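Local structure of hypothetical protein Atu3615 (Agrobacterium tumefaciens str. C58, 1ZNP) at residues L46-H54 and Q109-F117; W65-L75 and Q85-I93. The protein is of unknown function but belongs to the DUF985 branch of the cupin superfamily, whose members are built on a beta-barrel scaffold. All coordinates share one frame; numbering follows the deposited sequence.

Contact 1: residues L46-H54 and Q109-F117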
# COMPACT_ATOMS: atom_id res chain seq x y z
N LEU A 46 7.25 -19.19 0.20
CA LEU A 46 6.03 -19.54 0.92
C LEU A 46 6.03 -19.26 2.41
O LEU A 46 7.01 -19.53 3.12
CB LEU A 46 5.70 -21.02 0.68
CG LEU A 46 4.47 -21.58 1.41
CD1 LEU A 46 3.81 -22.66 0.58
CD2 LEU A 46 4.88 -22.13 2.75
N LEU A 47 4.92 -18.72 2.89
CA LEU A 47 4.75 -18.45 4.31
C LEU A 47 3.51 -19.21 4.75
O LEU A 47 2.63 -19.48 3.94
CB LEU A 47 4.56 -16.95 4.56
CG LEU A 47 5.68 -16.00 4.10
CD1 LEU A 47 5.20 -14.58 4.27
CD2 LEU A 47 6.95 -16.24 4.90
N GLU A 48 3.44 -19.58 6.03
CA GLU A 48 2.28 -20.30 6.55
C GLU A 48 1.83 -19.54 7.76
O GLU A 48 2.52 -18.62 8.20
CB GLU A 48 2.65 -21.72 7.00
CG GLU A 48 3.82 -22.35 6.28
CD GLU A 48 4.14 -23.73 6.82
OE1 GLU A 48 5.22 -24.26 6.48
OE2 GLU A 48 3.31 -24.28 7.58
N LYS A 49 0.69 -19.90 8.32
CA LYS A 49 0.24 -19.20 9.51
C LYS A 49 1.32 -19.37 10.55
O LYS A 49 1.86 -20.46 10.72
CB LYS A 49 -1.08 -19.78 10.04
CG LYS A 49 -1.69 -18.94 11.17
CD LYS A 49 -1.95 -17.49 10.70
CE LYS A 49 -2.35 -16.57 11.87
NZ LYS A 49 -1.24 -16.40 12.87
N GLY A 50 1.64 -18.29 11.24
CA GLY A 50 2.67 -18.36 12.26
C GLY A 50 3.99 -17.95 11.66
O GLY A 50 4.44 -16.82 11.86
N VAL A 51 4.60 -18.86 10.90
CA VAL A 51 5.89 -18.60 10.26
C VAL A 51 5.82 -17.46 9.25
O VAL A 51 5.34 -17.63 8.13
CB VAL A 51 6.45 -19.88 9.58
CG1 VAL A 51 6.92 -20.85 10.65
CG2 VAL A 51 5.39 -20.53 8.70
N ARG A 52 6.32 -16.29 9.65
CA ARG A 52 6.32 -15.10 8.80
C ARG A 52 7.68 -14.78 8.18
O ARG A 52 8.65 -15.53 8.33
CB ARG A 52 5.82 -13.90 9.61
CG ARG A 52 6.72 -13.52 10.77
CD ARG A 52 5.93 -12.81 11.86
NE ARG A 52 6.74 -12.52 13.05
CZ ARG A 52 7.63 -11.54 13.14
NH1 ARG A 52 8.32 -11.36 14.26
NH2 ARG A 52 7.83 -10.72 12.11
N SER A 53 7.74 -13.65 7.47
CA SER A 53 8.97 -13.18 6.83
C SER A 53 9.48 -12.00 7.64
O SER A 53 8.85 -10.95 7.67
CB SER A 53 8.68 -12.75 5.40
OG SER A 53 9.84 -12.25 4.76
N HIS A 54 10.62 -12.16 8.30
CA HIS A 54 11.18 -11.11 9.13
C HIS A 54 11.72 -9.92 8.34
O HIS A 54 11.97 -10.04 7.14
CB HIS A 54 12.28 -11.69 10.03
CG HIS A 54 11.77 -12.66 11.05
ND1 HIS A 54 11.07 -13.79 10.72
CD2 HIS A 54 11.84 -12.64 12.41
CE1 HIS A 54 10.73 -14.44 11.82
NE2 HIS A 54 11.18 -13.76 12.86
N GLN A 109 11.70 -4.54 4.33
CA GLN A 109 10.49 -5.29 4.02
C GLN A 109 10.25 -6.51 4.90
O GLN A 109 11.19 -7.19 5.31
CB GLN A 109 10.53 -5.73 2.55
CG GLN A 109 11.69 -6.65 2.21
CD GLN A 109 11.63 -7.15 0.79
OE1 GLN A 109 10.63 -7.75 0.37
NE2 GLN A 109 12.70 -6.93 0.03
N SER A 110 8.98 -6.77 5.19
CA SER A 110 8.59 -7.92 6.00
C SER A 110 7.18 -8.30 5.57
O SER A 110 6.45 -7.48 5.04
CB SER A 110 8.61 -7.59 7.50
OG SER A 110 7.71 -6.54 7.80
N ALA A 111 6.80 -9.55 5.80
CA ALA A 111 5.49 -9.99 5.39
C ALA A 111 4.97 -11.15 6.24
O ALA A 111 5.71 -11.76 7.00
CB ALA A 111 5.52 -10.39 3.92
N GLU A 112 3.69 -11.43 6.10
CA GLU A 112 3.06 -12.52 6.82
C GLU A 112 1.83 -12.96 6.04
O GLU A 112 1.18 -12.15 5.37
CB GLU A 112 2.66 -12.07 8.24
CG GLU A 112 1.72 -10.89 8.26
CD GLU A 112 2.38 -9.58 8.70
OE1 GLU A 112 1.63 -8.58 8.85
OE2 GLU A 112 3.62 -9.54 8.90
N SER A 113 1.53 -14.25 6.10
CA SER A 113 0.37 -14.80 5.42
C SER A 113 -0.86 -14.47 6.26
O SER A 113 -0.78 -14.44 7.49
CB SER A 113 0.52 -16.32 5.27
OG SER A 113 -0.62 -16.88 4.66
N LEU A 114 -1.99 -14.23 5.61
CA LEU A 114 -3.21 -13.91 6.35
C LEU A 114 -4.11 -15.13 6.49
O LEU A 114 -5.26 -15.02 6.92
CB LEU A 114 -3.96 -12.77 5.65
CG LEU A 114 -3.10 -11.51 5.50
CD1 LEU A 114 -3.89 -10.42 4.81
CD2 LEU A 114 -2.63 -11.04 6.86
N GLY A 115 -3.59 -16.29 6.12
CA GLY A 115 -4.35 -17.52 6.22
C GLY A 115 -3.40 -18.65 6.54
O GLY A 115 -2.42 -18.46 7.26
N ASP A 116 -3.67 -19.83 6.00
CA ASP A 116 -2.84 -21.00 6.24
C ASP A 116 -1.52 -20.94 5.50
O ASP A 116 -0.49 -21.40 6.00
CB ASP A 116 -3.61 -22.26 5.84
CG ASP A 116 -4.83 -22.47 6.71
OD1 ASP A 116 -5.68 -23.31 6.36
OD2 ASP A 116 -4.92 -21.80 7.76
N PHE A 117 -1.54 -20.39 4.29
CA PHE A 117 -0.33 -20.26 3.51
C PHE A 117 -0.52 -19.37 2.31
O PHE A 117 -1.64 -19.13 1.86
CB PHE A 117 0.16 -21.63 3.01
CG PHE A 117 -0.66 -22.18 1.87
CD1 PHE A 117 -1.67 -23.11 2.11
CD2 PHE A 117 -0.44 -21.74 0.57
CE1 PHE A 117 -2.45 -23.59 1.05
CE2 PHE A 117 -1.22 -22.22 -0.49
CZ PHE A 117 -2.23 -23.15 -0.24
O HOH W 1 3.06 -15.71 7.81
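Ser53 and Ala111 form an antiparallel hydrogen-bonded pair held by two backbone bonds. Ser53 N reaches Ala111 O at 2.8 Å, nearly straight at the hydrogen, and Ala111 N returns a bond to Ser53 O. Next to this pair Leu47 reaches across with one branch: its CG lies anti to the carbonyl carbon (chi1 -59°), and CD1 comes to rest 3.9 Å from Glu112 CA, with Ala111 CB close by. Leu47 CB also touches Ser113 CB.

A different ladder joins Glu48 to Phe117, a non-hydrogen-bonded pair, and the register slips by one residue between the two. Here the backbones come closest, through CA-H...O contacts, Phe117 CA to Leu47 O at 3.1 Å and Glu48 CA to Asp116 O at 3.0 Å. Lys49 N also donates to Asp116 O, but from well above the carbonyl plane and with only 140° at the hydrogen. Between the ladders the chains part, and a water spans the gap, donating to Glu48 O and accepting from Ser113 N at 2.7 Å.

The exposed side is looser. Lys49 runs CB and CD alongside Gly115 O, CB at 3.4 Å, and only the end of its chain leads away. Arg52 CB lies 3.4 Å from Ala111 O and also touches Glu112 CB; its NH2 stays 5.4 Å from Glu112 OE2, too far for a salt bridge.

Two short antiparallel ladders thus tie strand 41-48 and the short strand 53-54 to segment 109-117, consistent with a cupin beta-barrel. Ser53 OG is held by Glu21, Glu112 OE1 by His76 and Ser113 OG by Thr118. Leu46 and Phe117 pack on Ile10 of helix 7-14, whereas Leu47, Ala111 and Glu112 lie against strand 73-78.

Contact 2: residues W65-L75 and Q85-I93; sequences WHYYAGAPIAL and QTFTLGPAI
Tyr67 presents one ring face to Pro91, whose CD sits 3.5 Å from the ring centroid and 14° off the normal, a CH-pi contact over the face. Gly90 CA adds an off-centre one at 4.3 Å. Ala69 N lies over the opposite face, so the ring's rotation is limited from both sides. Its far end is held by Tyr67 OH, which donates to Gly70 O at 2.5 Å, in the carbonyl plane and on a lone pair.

Leu89 is the wedge between the two arms of 65-75. With CG anti to the backbone N (chi1 177°), it crosses Trp65 at about a right angle, CD2 reaching Trp65 CE3 at 3.9 Å, and its CG meets Tyr67 CB. Ile73 instead runs alongside Leu89, pointing the same way. Leu75 CD1 stands over the centre of the Trp65 ring.

Beneath these side chains lies a regular antiparallel hairpin: Ile73 pairs with Leu89 and Leu75 with Phe87, each through two backbone bonds, as between Leu75 N and Phe87 O at 2.9 Å (173° at the hydrogen). Leu75 and Leu89 pack on Val101 of strand 97-103, Trp65 touches strand 117-124, and Phe87 meets Phe87 of the second subunit.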
# COMPACT_ATOMS: atom_id res chain seq x y z
N TRP A 65 7.14 -8.66 -5.74
CA TRP A 65 6.40 -9.80 -5.21
C TRP A 65 5.22 -10.15 -6.11
O TRP A 65 4.56 -9.26 -6.65
CB TRP A 65 5.90 -9.50 -3.79
CG TRP A 65 6.98 -9.54 -2.73
CD1 TRP A 65 8.10 -8.78 -2.66
CD2 TRP A 65 6.98 -10.37 -1.55
NE1 TRP A 65 8.81 -9.07 -1.52
CE2 TRP A 65 8.15 -10.04 -0.82
CE3 TRP A 65 6.11 -11.35 -1.05
CZ2 TRP A 65 8.47 -10.66 0.39
CZ3 TRP A 65 6.43 -11.96 0.15
CH2 TRP A 65 7.60 -11.62 0.86
N HIS A 66 4.97 -11.44 -6.28
CA HIS A 66 3.88 -11.92 -7.13
C HIS A 66 3.06 -12.97 -6.39
O HIS A 66 3.62 -13.96 -5.89
CB HIS A 66 4.42 -12.53 -8.43
CG HIS A 66 5.41 -11.66 -9.15
ND1 HIS A 66 6.73 -11.55 -8.77
CD2 HIS A 66 5.26 -10.87 -10.24
CE1 HIS A 66 7.36 -10.73 -9.59
NE2 HIS A 66 6.49 -10.30 -10.49
N TYR A 67 1.75 -12.77 -6.32
CA TYR A 67 0.87 -13.71 -5.64
C TYR A 67 0.53 -14.89 -6.55
O TYR A 67 0.20 -14.68 -7.71
CB TYR A 67 -0.42 -13.01 -5.22
CG TYR A 67 -1.52 -13.98 -4.87
CD1 TYR A 67 -2.36 -14.51 -5.86
CD2 TYR A 67 -1.69 -14.43 -3.56
CE1 TYR A 67 -3.33 -15.47 -5.55
CE2 TYR A 67 -2.66 -15.38 -3.24
CZ TYR A 67 -3.47 -15.90 -4.24
OH TYR A 67 -4.39 -16.87 -3.91
N TYR A 68 0.61 -16.12 -6.03
CA TYR A 68 0.28 -17.27 -6.88
C TYR A 68 -0.89 -18.08 -6.34
O TYR A 68 -1.79 -18.44 -7.09
CB TYR A 68 1.48 -18.23 -7.05
CG TYR A 68 2.67 -17.67 -7.80
CD1 TYR A 68 2.51 -16.80 -8.89
CD2 TYR A 68 3.97 -18.02 -7.44
CE1 TYR A 68 3.62 -16.30 -9.59
CE2 TYR A 68 5.08 -17.53 -8.13
CZ TYR A 68 4.91 -16.67 -9.19
OH TYR A 68 6.01 -16.16 -9.84
N ALA A 69 -0.87 -18.34 -5.04
CA ALA A 69 -1.92 -19.16 -4.44
C ALA A 69 -2.00 -18.98 -2.94
O ALA A 69 -1.09 -18.42 -2.31
CB ALA A 69 -1.65 -20.62 -4.76
N GLY A 70 -3.10 -19.47 -2.36
CA GLY A 70 -3.29 -19.34 -0.93
C GLY A 70 -3.95 -18.03 -0.55
O GLY A 70 -4.47 -17.31 -1.41
N ALA A 71 -3.93 -17.73 0.74
CA ALA A 71 -4.51 -16.52 1.29
C ALA A 71 -3.68 -15.30 0.92
O ALA A 71 -2.52 -15.44 0.53
CB ALA A 71 -4.60 -16.64 2.83
N PRO A 72 -4.26 -14.10 1.01
CA PRO A 72 -3.45 -12.94 0.66
C PRO A 72 -2.35 -12.74 1.69
O PRO A 72 -2.30 -13.44 2.70
CB PRO A 72 -4.46 -11.79 0.64
CG PRO A 72 -5.54 -12.26 1.59
CD PRO A 72 -5.67 -13.72 1.23
N ILE A 73 -1.48 -11.78 1.43
CA ILE A 73 -0.38 -11.49 2.34
C ILE A 73 -0.36 -10.02 2.72
O ILE A 73 -0.85 -9.17 1.98
CB ILE A 73 0.99 -11.87 1.69
CG1 ILE A 73 1.44 -13.25 2.18
CG2 ILE A 73 2.05 -10.80 1.98
CD1 ILE A 73 2.76 -13.71 1.59
N ALA A 74 0.20 -9.74 3.89
CA ALA A 74 0.35 -8.36 4.32
C ALA A 74 1.84 -8.09 4.12
O ALA A 74 2.69 -8.70 4.77
CB ALA A 74 -0.03 -8.22 5.75
N LEU A 75 2.15 -7.20 3.18
CA LEU A 75 3.52 -6.83 2.86
C LEU A 75 3.77 -5.44 3.42
O LEU A 75 3.04 -4.50 3.12
CB LEU A 75 3.72 -6.84 1.34
CG LEU A 75 5.16 -6.72 0.84
CD1 LEU A 75 5.98 -7.89 1.32
CD2 LEU A 75 5.16 -6.71 -0.67
N GLN A 85 4.59 1.50 5.07
CA GLN A 85 3.39 1.33 4.26
C GLN A 85 3.06 -0.16 4.23
O GLN A 85 3.96 -1.01 4.31
CB GLN A 85 3.64 1.81 2.83
CG GLN A 85 4.17 3.23 2.74
CD GLN A 85 5.36 3.34 1.80
OE1 GLN A 85 5.21 3.22 0.58
NE2 GLN A 85 6.56 3.55 2.38
N THR A 86 1.78 -0.48 4.12
CA THR A 86 1.35 -1.87 4.11
C THR A 86 0.40 -2.15 2.96
O THR A 86 -0.63 -1.50 2.81
CB THR A 86 0.66 -2.25 5.44
OG1 THR A 86 1.61 -2.11 6.51
CG2 THR A 86 0.15 -3.70 5.39
N PHE A 87 0.76 -3.13 2.14
CA PHE A 87 -0.06 -3.49 1.00
C PHE A 87 -0.57 -4.91 1.16
O PHE A 87 0.15 -5.78 1.64
CB PHE A 87 0.77 -3.37 -0.29
CG PHE A 87 1.42 -2.04 -0.45
CD1 PHE A 87 0.66 -0.90 -0.72
CD2 PHE A 87 2.80 -1.90 -0.31
CE1 PHE A 87 1.26 0.36 -0.84
CE2 PHE A 87 3.41 -0.65 -0.43
CZ PHE A 87 2.64 0.48 -0.69
N THR A 88 -1.81 -5.13 0.78
CA THR A 88 -2.37 -6.46 0.84
C THR A 88 -2.10 -7.07 -0.52
O THR A 88 -2.64 -6.64 -1.54
CB THR A 88 -3.89 -6.43 1.14
OG1 THR A 88 -4.09 -5.86 2.44
CG2 THR A 88 -4.46 -7.83 1.16
N LEU A 89 -1.21 -8.05 -0.54
CA LEU A 89 -0.82 -8.74 -1.75
C LEU A 89 -1.77 -9.91 -1.94
O LEU A 89 -1.81 -10.80 -1.11
CB LEU A 89 0.60 -9.27 -1.61
CG LEU A 89 1.14 -10.10 -2.78
CD1 LEU A 89 1.32 -9.21 -3.99
CD2 LEU A 89 2.45 -10.75 -2.37
N GLY A 90 -2.52 -9.89 -3.03
CA GLY A 90 -3.47 -10.96 -3.29
C GLY A 90 -4.21 -10.76 -4.59
O GLY A 90 -3.96 -9.79 -5.30
N PRO A 91 -5.15 -11.65 -4.92
CA PRO A 91 -5.91 -11.54 -6.16
C PRO A 91 -7.23 -10.76 -6.11
O PRO A 91 -7.79 -10.45 -7.15
CB PRO A 91 -6.13 -13.00 -6.54
CG PRO A 91 -6.41 -13.61 -5.20
CD PRO A 91 -5.35 -12.97 -4.30
N ALA A 92 -7.74 -10.48 -4.91
CA ALA A 92 -9.01 -9.75 -4.77
C ALA A 92 -8.85 -8.27 -5.15
O ALA A 92 -8.94 -7.37 -4.31
CB ALA A 92 -9.54 -9.89 -3.35
N ILE A 93 -8.63 -8.07 -6.44
CA ILE A 93 -8.40 -6.77 -7.03
C ILE A 93 -9.49 -5.70 -6.82
O ILE A 93 -9.23 -4.50 -6.92
CB ILE A 93 -8.12 -6.98 -8.55
CG1 ILE A 93 -7.02 -6.03 -9.00
CG2 ILE A 93 -9.39 -6.84 -9.37
CD1 ILE A 93 -5.66 -6.34 -8.39

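The centres of contacts 1 and 2 lie about 11 Å apart, and both reach the same mixed sheet, in which strands 73-78 and 108-113 are neighbours. Along the chain, 46-54 and 109-117 flank both segments of contact 2. The two also touch directly: Phe117 O and Ala71 N, 2.9 Å apart, probably hydrogen-bond, as do Gln109 OE1 and Trp65 NE1, and Ala111 CB packs on Ala74 O. Strand 108-113 is outermost in that sheet within this chain, and its pairing with 53-54 is consistent with contact 1 helping to close the barrel. Strand 85-89 of contact 2 meets the second subunit, which Leu114 of contact 1 touches as well.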